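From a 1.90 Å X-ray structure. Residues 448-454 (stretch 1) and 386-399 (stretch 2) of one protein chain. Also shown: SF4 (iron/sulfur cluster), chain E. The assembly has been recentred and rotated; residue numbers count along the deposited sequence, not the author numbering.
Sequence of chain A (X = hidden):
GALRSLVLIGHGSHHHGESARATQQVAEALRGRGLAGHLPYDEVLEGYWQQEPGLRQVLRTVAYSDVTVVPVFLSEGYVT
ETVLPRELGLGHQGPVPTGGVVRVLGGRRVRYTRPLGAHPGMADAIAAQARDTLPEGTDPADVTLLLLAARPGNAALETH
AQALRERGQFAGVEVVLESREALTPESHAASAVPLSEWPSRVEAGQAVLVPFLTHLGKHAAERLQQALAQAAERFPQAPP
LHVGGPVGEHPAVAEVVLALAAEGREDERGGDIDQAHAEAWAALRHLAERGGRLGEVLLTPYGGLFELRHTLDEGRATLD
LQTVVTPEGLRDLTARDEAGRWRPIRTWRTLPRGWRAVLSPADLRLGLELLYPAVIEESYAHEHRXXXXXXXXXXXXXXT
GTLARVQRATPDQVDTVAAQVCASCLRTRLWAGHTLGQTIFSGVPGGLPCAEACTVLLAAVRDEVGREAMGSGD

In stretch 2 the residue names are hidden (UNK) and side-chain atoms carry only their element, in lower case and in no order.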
# COMPACT_ATOMS: atom_id res chain seq x y z
N LEU A 448 -12.01 -13.14 -1.81
CA LEU A 448 -11.11 -14.21 -1.48
C LEU A 448 -11.11 -14.43 0.02
O LEU A 448 -11.01 -13.48 0.74
CB LEU A 448 -9.70 -13.82 -1.90
CG LEU A 448 -9.27 -13.68 -3.36
CD1 LEU A 448 -9.83 -12.51 -4.02
CD2 LEU A 448 -7.81 -13.51 -3.40
N PRO A 449 -11.26 -15.65 0.47
CA PRO A 449 -11.16 -15.84 1.95
C PRO A 449 -9.79 -15.91 2.57
O PRO A 449 -8.82 -16.39 1.96
CB PRO A 449 -11.89 -17.16 2.17
CG PRO A 449 -11.73 -17.93 0.85
CD PRO A 449 -11.63 -16.90 -0.24
N CYS A 450 -9.70 -15.46 3.82
CA CYS A 450 -8.53 -15.59 4.67
C CYS A 450 -8.93 -16.50 5.84
O CYS A 450 -9.86 -16.15 6.61
CB CYS A 450 -7.98 -14.28 5.22
SG CYS A 450 -6.56 -14.60 6.30
N ALA A 451 -8.28 -17.68 5.93
CA ALA A 451 -8.68 -18.68 6.88
C ALA A 451 -7.86 -18.60 8.17
O ALA A 451 -8.18 -19.30 9.15
CB ALA A 451 -8.54 -20.11 6.23
N GLU A 452 -6.81 -17.76 8.19
CA GLU A 452 -5.89 -17.77 9.35
C GLU A 452 -4.96 -16.54 9.25
O GLU A 452 -4.51 -16.17 8.14
CB GLU A 452 -5.05 -19.08 9.43
CG GLU A 452 -4.27 -19.14 10.74
CD GLU A 452 -3.54 -20.40 10.98
OE1 GLU A 452 -3.51 -21.24 10.08
OE2 GLU A 452 -3.04 -20.55 12.08
N ALA A 453 -4.70 -15.90 10.39
CA ALA A 453 -3.75 -14.88 10.47
C ALA A 453 -2.41 -15.32 9.93
O ALA A 453 -1.84 -16.33 10.36
CB ALA A 453 -3.64 -14.34 11.87
N CYS A 454 -1.87 -14.50 9.01
CA CYS A 454 -0.57 -14.74 8.32
C CYS A 454 0.70 -14.24 9.05
O CYS A 454 0.64 -13.49 10.06
CB CYS A 454 -0.62 -14.13 6.88
SG CYS A 454 -0.54 -12.40 6.87
N UNK A 386 -17.36 -25.12 3.45
CA UNK A 386 -16.57 -25.98 4.31
C UNK A 386 -15.12 -25.54 4.47
O UNK A 386 -14.24 -26.36 4.65
c UNK A 386 -16.63 -27.42 3.78
c UNK A 386 -16.26 -29.81 -0.50
c UNK A 386 -15.89 -27.67 2.48
n UNK A 386 -15.43 -30.13 -1.49
n UNK A 386 -17.58 -30.13 -0.60
n UNK A 386 -15.76 -29.17 0.56
c UNK A 386 -16.56 -28.76 1.71
N UNK A 387 -14.87 -24.25 4.45
CA UNK A 387 -13.51 -23.81 4.67
C UNK A 387 -13.29 -23.71 6.16
O UNK A 387 -13.99 -22.94 6.77
c UNK A 387 -13.27 -22.42 4.03
c UNK A 387 -10.80 -22.72 3.70
c UNK A 387 -11.70 -20.49 3.71
c UNK A 387 -11.87 -21.84 4.27
N UNK A 388 -12.34 -24.43 6.75
CA UNK A 388 -12.13 -24.30 8.21
C UNK A 388 -11.09 -23.26 8.51
O UNK A 388 -10.11 -23.13 7.76
c UNK A 388 -13.12 -27.85 8.41
c UNK A 388 -12.99 -26.58 8.89
n UNK A 388 -14.45 -28.20 8.54
c UNK A 388 -15.11 -27.17 9.04
n UNK A 388 -14.26 -26.18 9.26
c UNK A 388 -11.81 -25.64 8.90
N UNK A 389 -11.41 -22.42 9.48
CA UNK A 389 -10.59 -21.28 9.75
C UNK A 389 -10.00 -21.58 11.12
O UNK A 389 -10.52 -22.41 11.84
c UNK A 389 -12.88 -19.62 11.77
c UNK A 389 -11.36 -19.91 9.69
c UNK A 389 -12.61 -19.00 14.04
c UNK A 389 -13.96 -19.20 14.27
c UNK A 389 -12.07 -19.19 12.82
c UNK A 389 -14.81 -19.68 13.28
c UNK A 389 -14.25 -19.84 12.02
c UNK A 389 -12.63 -19.93 10.39
c UNK A 389 -13.85 -20.35 9.86
n UNK A 389 -14.81 -20.30 10.85
N UNK A 390 -8.90 -20.94 11.42
CA UNK A 390 -8.22 -21.10 12.70
C UNK A 390 -8.34 -19.78 13.49
O UNK A 390 -7.98 -18.73 12.99
o UNK A 390 -6.76 -22.66 11.53
c UNK A 390 -5.91 -21.62 13.67
c UNK A 390 -6.78 -21.47 12.40
N UNK A 391 -8.88 -19.80 14.71
CA UNK A 391 -9.00 -18.57 15.49
C UNK A 391 -7.67 -17.97 15.87
O UNK A 391 -6.70 -18.72 15.99
c UNK A 391 -9.65 -19.07 16.78
c UNK A 391 -9.39 -20.40 16.81
c UNK A 391 -9.36 -20.95 15.47
N UNK A 392 -7.63 -16.67 16.03
CA UNK A 392 -6.42 -15.97 16.38
C UNK A 392 -5.66 -16.60 17.55
O UNK A 392 -4.44 -16.80 17.47
c UNK A 392 -5.63 -13.91 17.45
c UNK A 392 -4.00 -13.15 15.61
c UNK A 392 -4.45 -13.36 16.91
c UNK A 392 -2.78 -12.56 15.44
c UNK A 392 -1.97 -12.21 16.51
c UNK A 392 -3.62 -12.94 18.00
n UNK A 392 -4.26 -13.22 19.16
c UNK A 392 -5.48 -13.86 18.85
c UNK A 392 -2.40 -12.35 17.80
c UNK A 392 -6.72 -14.50 16.70
N UNK A 393 -6.34 -16.92 18.65
CA UNK A 393 -5.58 -17.35 19.84
C UNK A 393 -4.83 -18.67 19.61
O UNK A 393 -3.76 -18.93 20.13
c UNK A 393 -5.92 -16.79 22.35
s UNK A 393 -4.08 -16.87 22.61
c UNK A 393 -6.52 -17.47 21.06
c UNK A 393 -3.81 -15.13 23.05
N UNK A 394 -5.42 -19.54 18.81
CA UNK A 394 -4.74 -20.71 18.38
C UNK A 394 -3.41 -20.49 17.54
O UNK A 394 -2.35 -21.11 17.82
c UNK A 394 -5.79 -21.56 17.66
o UNK A 394 -5.12 -22.66 17.20
N UNK A 395 -3.45 -19.61 16.53
CA UNK A 395 -2.22 -19.18 15.89
C UNK A 395 -1.22 -18.64 16.87
O UNK A 395 -0.05 -19.03 16.84
o UNK A 395 -3.57 -18.48 14.05
c UNK A 395 -2.52 -18.06 14.87
c UNK A 395 -1.31 -17.71 13.99
N UNK A 396 -1.64 -17.67 17.71
CA UNK A 396 -0.73 -16.98 18.62
C UNK A 396 -0.03 -17.97 19.58
O UNK A 396 1.17 -17.85 19.82
c UNK A 396 -1.48 -15.92 19.42
N UNK A 397 -0.81 -18.92 20.09
CA UNK A 397 -0.33 -19.95 21.02
C UNK A 397 0.71 -20.91 20.40
O UNK A 397 1.52 -21.44 21.16
c UNK A 397 -1.49 -20.80 21.51
c UNK A 397 -2.21 -20.25 22.68
n UNK A 397 -2.16 -23.37 25.90
c UNK A 397 -2.47 -22.28 25.20
n UNK A 397 -2.33 -21.09 25.77
n UNK A 397 -2.87 -22.37 23.93
c UNK A 397 -3.29 -21.25 23.08
N UNK A 398 0.68 -21.17 19.09
CA UNK A 398 1.73 -22.01 18.51
C UNK A 398 3.12 -21.36 18.56
O UNK A 398 4.15 -22.09 18.52
n UNK A 398 -0.04 -21.26 12.77
n UNK A 398 0.63 -22.82 14.30
c UNK A 398 1.50 -22.35 17.04
n UNK A 398 -1.60 -22.38 13.94
c UNK A 398 0.39 -23.81 15.34
c UNK A 398 -0.34 -22.16 13.66
c UNK A 398 0.33 -23.19 16.77
N UNK A 399 3.17 -20.03 18.60
CA UNK A 399 4.39 -19.27 18.39
C UNK A 399 5.30 -19.29 19.62
O UNK A 399 4.83 -19.48 20.77
c UNK A 399 3.23 -18.44 15.61
c UNK A 399 2.98 -17.64 16.83
o UNK A 399 2.32 -19.05 15.07
n UNK A 399 4.49 -18.49 15.16
c UNK A 399 4.09 -17.82 17.93
FE1 SF4 E . -5.25 -12.77 6.05
FE2 SF4 E . -2.72 -11.78 6.18
FE3 SF4 E . -4.41 -11.02 4.20
FE4 SF4 E . -4.84 -10.17 6.76
S1 SF4 E . -3.00 -9.63 5.44
S2 SF4 E . -6.45 -10.99 5.34
S3 SF4 E . -4.19 -12.05 7.97
S4 SF4 E . -3.52 -13.13 4.45
O HOH W 1 -5.76 -17.00 12.95

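Position 386 carries three carbons, a nitrogen and a carbon bearing two more nitrogens, out of reach of stretch 1: Arg386. At 387 four carbons fork at the second, and one branch tip packs on stretch 1; this is Leu387, whose CD2 lies 3.7 Å from Pro449 CB and 4.1 Å from Ala451 CB. Position 388 has one carbon and a five-membered ring of three carbons and two nitrogens; its CB points away, leaving the backbone O to meet Ala451 CB at 3.7 Å. It is His388.

Position 389 bears one carbon and fused five- and six-membered rings with eight carbons and one nitrogen; its CA makes a CA-H...O contact with Ala451 O at 3.2 Å, while the end of its side chain leads away. It is Trp389. At 390 one carbon carries an oxygen and a carbon, and this branch carbon approaches Glu452: Thr390. Thr390 CG2 lies 3.5 Å from Glu452 OE2. Position 391 has three carbons closing a ring onto the backbone N and makes no contact; it is Pro391, the N-cap residue of the following helix.

At 392 fused rings of eight carbons and one nitrogen recur, beyond a single carbon, and the ring edge approaches Ala453. This is Trp392, with CE3 3.9 Å from Ala453 CB. Position 393 has two carbons, a sulfur and a terminal carbon, unbranched and remote from stretch 1: Met393. Position 394 has one carbon and one oxygen, without contact: Ser394.

At 395 one carbon carries an oxygen and a carbon, and the oxygen reaches Glu452: Thr395, whose OG1 donates to Glu452 OE2 at 2.9 Å. Position 396 has a lone carbon, out of reach of stretch 1: Ala396. Position 397 has three carbons, a nitrogen and a carbon with two nitrogens, far from stretch 1: Arg397. At 398 the same atoms recur, and Glu452 meets the planar end group at its edge: Arg398, whose NH1 lies 3.0 Å from Glu452 OE2 in a salt bridge. Position 399 has three carbons, the third carrying an oxygen and a nitrogen, and does not touch stretch 1: Gln399.

The contact pairs a backbone anchor with a carboxylate. Thr390 N donates to Ala451 O at 2.9 Å, while Glu452 extends so that OE2 receives both the hydroxyl of Thr395 and the guanidinium of Arg398. A water bridges Thr390 O, Thr395 OG1 and Ala453 N. Cys450 and Cys454 point away from stretch 2 and bind iron atoms of the cluster; the residues between, Ala451 to Ala453, contact stretch 2.

Stretch 2, residues 386-399: RLHWTPWMSTARRQ
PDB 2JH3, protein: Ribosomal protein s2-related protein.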